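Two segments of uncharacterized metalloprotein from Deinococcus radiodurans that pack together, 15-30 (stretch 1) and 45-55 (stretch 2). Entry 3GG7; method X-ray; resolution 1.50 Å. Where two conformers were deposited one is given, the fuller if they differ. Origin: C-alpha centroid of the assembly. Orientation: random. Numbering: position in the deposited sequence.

Stretch 1, residues 15-30: DPVAVARACEERQLTV
Stretch 2 (45-55) ALAAGRPHVWT

A helix (16-25) and the strand after it (29-30) lie against a turn-rich segment that ends in a second strand (53-55). Asp 15, chi1 t, caps the helix: Asp 15 OD1 accepts from Ala 18 N at 3.1 Å. At the other end Gln 27, phi/psi 46/49, closes a Schellman motif and releases the chain into the strand.

The strands run parallel, with Val 30 bridged to Val 53 (CA to CA 5.2 Å). Val 30 N donates to His 52 O and Val 30 O accepts from Trp 54 N, both at 2.9 Å. Val 30 (chi1 m) and Val 53 (t) project to the same sheet face, CG2 to CG2 4.2 Å, and Val 53 CG2 also reaches Ala 20 CB at 4.3 Å.

A type II turn from Ala 47 to Arg 50, with Gly 49 at positive phi, leads into a type I turn from Arg 50 to Val 53. The m, m side chain of Glu 24 folds so that Glu 24 OE2 accepts from His 52 N and Glu 24 OE1 from His 52 ND1, each at 2.8 Å; one carboxylate thus fixes both backbone and ring. His 52, chi1 m and chi2 87°, presents a face to Gln 27, whose CA sits 3.8 Å from the ring centroid. Likewise Thr 29 (m) lays CG2 over the six-membered ring of Trp 54 (chi1 m, chi2 -4°), 3.6 Å from its centroid, while Trp 54 NE1 donates to Pro 51 O at 3.0 Å.

Arg 50 (m, t, t) extends toward the helix, Arg 50 CD 3.8 Å from Ala 20 CB, and Arg 50 NH1 donates to Leu 46 O at 2.9 Å. Arg 50 NH2 lies 4.1 Å from Arg 21 NE, like charges bridged by a water that accepts from Arg 50 NH2 at 2.8 Å and, weakly, from Arg 21 NE at 3.4 Å. Leu 46 (m, t) puts CD1 on Pro 16 CB and CD2 on Val 17 CG2, both at 3.7 Å.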

# COMPACT_ATOMS: atom_id res chain seq x y z
N ASP A 15 13.88 15.32 0.55
CA ASP A 15 13.57 16.16 -0.60
C ASP A 15 12.52 15.44 -1.47
O ASP A 15 12.88 14.81 -2.47
CB ASP A 15 14.87 16.42 -1.40
CG ASP A 15 14.70 17.43 -2.52
OD1 ASP A 15 13.58 17.73 -2.96
OD2 ASP A 15 15.75 17.91 -3.02
N PRO A 16 11.24 15.53 -1.07
CA PRO A 16 10.20 14.79 -1.84
C PRO A 16 10.10 15.15 -3.30
O PRO A 16 9.83 14.28 -4.15
CB PRO A 16 8.91 15.16 -1.11
CG PRO A 16 9.36 15.37 0.30
CD PRO A 16 10.69 16.09 0.17
N VAL A 17 10.28 16.43 -3.64
CA VAL A 17 10.22 16.83 -5.04
C VAL A 17 11.32 16.16 -5.87
O VAL A 17 11.07 15.75 -7.01
CB VAL A 17 10.28 18.38 -5.19
CG1 VAL A 17 10.46 18.80 -6.64
CG2 VAL A 17 9.04 19.01 -4.56
N ALA A 18 12.54 16.05 -5.34
CA ALA A 18 13.62 15.39 -6.07
C ALA A 18 13.27 13.93 -6.37
O ALA A 18 13.56 13.43 -7.46
CB ALA A 18 14.95 15.48 -5.29
N VAL A 19 12.64 13.25 -5.41
CA VAL A 19 12.30 11.86 -5.60
C VAL A 19 11.18 11.78 -6.66
O VAL A 19 11.25 10.96 -7.54
CB VAL A 19 11.91 11.17 -4.28
CG1 VAL A 19 11.51 9.73 -4.52
CG2 VAL A 19 13.09 11.25 -3.26
N ALA A 20 10.17 12.62 -6.55
CA ALA A 20 9.09 12.66 -7.54
C ALA A 20 9.59 12.93 -8.95
O ALA A 20 9.18 12.27 -9.89
CB ALA A 20 8.05 13.71 -7.16
N ARG A 21 10.48 13.91 -9.10
CA ARG A 21 11.11 14.19 -10.39
C ARG A 21 11.85 12.98 -10.94
O ARG A 21 11.79 12.67 -12.12
CB ARG A 21 12.11 15.33 -10.26
CG ARG A 21 11.56 16.70 -10.31
CD ARG A 21 12.70 17.67 -10.68
NE ARG A 21 12.52 18.96 -10.03
CZ ARG A 21 13.15 19.36 -8.93
NH1 ARG A 21 12.88 20.57 -8.45
NH2 ARG A 21 14.04 18.58 -8.29
N ALA A 22 12.60 12.31 -10.07
CA ALA A 22 13.36 11.14 -10.47
C ALA A 22 12.47 10.00 -10.95
O ALA A 22 12.82 9.24 -11.85
CB ALA A 22 14.23 10.68 -9.31
N CYS A 23 11.29 9.88 -10.33
CA CYS A 23 10.29 8.92 -10.80
C CYS A 23 9.75 9.28 -12.18
O CYS A 23 9.65 8.44 -13.07
CB CYS A 23 9.14 8.79 -9.79
SG CYS A 23 9.63 8.05 -8.21
N GLU A 24 9.44 10.55 -12.39
CA GLU A 24 9.03 10.98 -13.73
C GLU A 24 10.08 10.76 -14.80
O GLU A 24 9.76 10.35 -15.92
CB GLU A 24 8.65 12.44 -13.77
CG GLU A 24 7.30 12.75 -13.25
CD GLU A 24 6.14 11.99 -13.92
OE1 GLU A 24 6.14 11.60 -15.11
OE2 GLU A 24 5.20 11.79 -13.17
N GLU A 25 11.35 11.04 -14.49
CA GLU A 25 12.42 10.81 -15.45
C GLU A 25 12.47 9.35 -15.87
O GLU A 25 12.74 9.05 -17.03
CB GLU A 25 13.78 11.26 -14.87
CG GLU A 25 13.93 12.78 -14.77
CD GLU A 25 15.00 13.24 -13.75
OE1 GLU A 25 15.62 12.41 -13.06
OE2 GLU A 25 15.18 14.47 -13.61
N ARG A 26 12.18 8.45 -14.94
CA ARG A 26 12.20 7.02 -15.20
C ARG A 26 10.87 6.48 -15.69
O ARG A 26 10.75 5.30 -15.98
CB ARG A 26 12.55 6.30 -13.89
CG ARG A 26 13.98 6.53 -13.42
CD ARG A 26 14.16 5.92 -12.03
NE ARG A 26 15.58 5.77 -11.71
CZ ARG A 26 16.37 6.76 -11.32
NH1 ARG A 26 15.91 7.99 -11.17
NH2 ARG A 26 17.65 6.51 -11.07
N GLN A 27 9.87 7.35 -15.80
CA GLN A 27 8.49 6.95 -16.05
C GLN A 27 8.09 5.78 -15.14
O GLN A 27 7.50 4.77 -15.57
CB GLN A 27 8.27 6.68 -17.54
CG GLN A 27 8.75 7.86 -18.37
CD GLN A 27 7.87 8.19 -19.56
OE1 GLN A 27 8.10 7.69 -20.65
NE2 GLN A 27 6.89 9.07 -19.36
N LEU A 28 8.39 5.96 -13.85
CA LEU A 28 8.13 4.97 -12.81
C LEU A 28 6.86 5.41 -12.07
O LEU A 28 6.82 6.49 -11.49
CB LEU A 28 9.34 4.90 -11.86
CG LEU A 28 9.44 3.67 -10.96
CD1 LEU A 28 10.89 3.48 -10.46
CD2 LEU A 28 8.48 3.75 -9.80
N THR A 29 5.81 4.60 -12.17
CA THR A 29 4.55 4.88 -11.52
C THR A 29 4.61 4.58 -10.03
O THR A 29 5.03 3.49 -9.62
CB THR A 29 3.42 4.06 -12.14
OG1 THR A 29 3.40 4.31 -13.55
CG2 THR A 29 2.07 4.39 -11.51
N VAL A 30 4.22 5.55 -9.22
CA VAL A 30 4.24 5.40 -7.78
C VAL A 30 2.89 5.71 -7.15
O VAL A 30 2.19 6.64 -7.57
CB VAL A 30 5.33 6.25 -7.10
CG1 VAL A 30 6.72 5.86 -7.62
CG2 VAL A 30 5.08 7.75 -7.31
N ALA A 45 0.38 18.02 -3.95
CA ALA A 45 1.16 18.99 -4.73
C ALA A 45 2.38 18.41 -5.41
O ALA A 45 2.81 18.94 -6.43
CB ALA A 45 1.56 20.15 -3.85
N LEU A 46 2.95 17.34 -4.87
CA LEU A 46 4.09 16.67 -5.50
C LEU A 46 3.72 16.09 -6.86
O LEU A 46 4.59 15.81 -7.70
CB LEU A 46 4.66 15.55 -4.61
CG LEU A 46 5.13 15.93 -3.23
CD1 LEU A 46 5.41 14.73 -2.38
CD2 LEU A 46 6.37 16.83 -3.33
N ALA A 47 2.44 15.81 -7.06
CA ALA A 47 2.00 15.24 -8.30
C ALA A 47 1.66 16.24 -9.40
O ALA A 47 1.37 15.81 -10.52
CB ALA A 47 0.78 14.34 -8.03
N ALA A 48 1.62 17.54 -9.11
CA ALA A 48 1.24 18.53 -10.14
C ALA A 48 2.22 18.48 -11.29
O ALA A 48 3.42 18.62 -11.10
CB ALA A 48 1.18 19.94 -9.54
N GLY A 49 1.71 18.19 -12.48
CA GLY A 49 2.52 18.02 -13.66
C GLY A 49 3.29 16.72 -13.77
O GLY A 49 4.11 16.57 -14.67
N ARG A 50 2.99 15.76 -12.87
CA ARG A 50 3.71 14.52 -12.78
C ARG A 50 2.72 13.34 -12.85
O ARG A 50 2.24 12.87 -11.81
CB ARG A 50 4.54 14.47 -11.47
CG ARG A 50 5.51 15.64 -11.35
CD ARG A 50 6.63 15.36 -10.33
NE ARG A 50 7.58 16.49 -10.38
CZ ARG A 50 7.55 17.55 -9.58
NH1 ARG A 50 6.73 17.63 -8.54
NH2 ARG A 50 8.44 18.53 -9.80
N PRO A 51 2.39 12.88 -14.08
CA PRO A 51 1.33 11.89 -14.27
C PRO A 51 1.66 10.51 -13.74
O PRO A 51 0.77 9.71 -13.63
CB PRO A 51 1.16 11.87 -15.79
CG PRO A 51 2.49 12.16 -16.29
CD PRO A 51 3.05 13.21 -15.35
N HIS A 52 2.92 10.24 -13.39
CA HIS A 52 3.30 8.97 -12.75
C HIS A 52 3.16 8.98 -11.26
O HIS A 52 3.36 7.94 -10.64
CB HIS A 52 4.71 8.59 -13.12
CG HIS A 52 4.85 8.18 -14.55
ND1 HIS A 52 5.07 9.09 -15.56
CD2 HIS A 52 4.66 6.98 -15.15
CE1 HIS A 52 5.06 8.45 -16.71
NE2 HIS A 52 4.83 7.18 -16.50
N VAL A 53 2.81 10.11 -10.66
CA VAL A 53 2.67 10.20 -9.21
C VAL A 53 1.17 10.17 -8.88
O VAL A 53 0.45 11.12 -9.18
CB VAL A 53 3.29 11.51 -8.66
CG1 VAL A 53 3.06 11.61 -7.15
CG2 VAL A 53 4.81 11.58 -8.98
N TRP A 54 0.71 9.07 -8.30
CA TRP A 54 -0.70 8.85 -7.99
C TRP A 54 -0.84 8.91 -6.47
O TRP A 54 -0.34 8.03 -5.75
CB TRP A 54 -1.13 7.47 -8.49
CG TRP A 54 -0.97 7.23 -9.97
CD1 TRP A 54 -0.56 8.13 -10.93
CD2 TRP A 54 -1.27 6.01 -10.67
NE1 TRP A 54 -0.59 7.52 -12.17
CE2 TRP A 54 -1.01 6.23 -12.03
CE3 TRP A 54 -1.72 4.74 -10.26
CZ2 TRP A 54 -1.17 5.23 -13.00
CZ3 TRP A 54 -1.90 3.77 -11.23
CH2 TRP A 54 -1.63 4.03 -12.59
N THR A 55 -1.54 9.92 -5.98
CA THR A 55 -1.55 10.21 -4.54
C THR A 55 -2.77 9.55 -3.87
O THR A 55 -3.92 9.61 -4.38
CB THR A 55 -1.55 11.72 -4.29
OG1 THR A 55 -0.60 12.38 -5.13
CG2 THR A 55 -1.24 12.03 -2.81
O HOH W 1 9.94 18.93 -12.17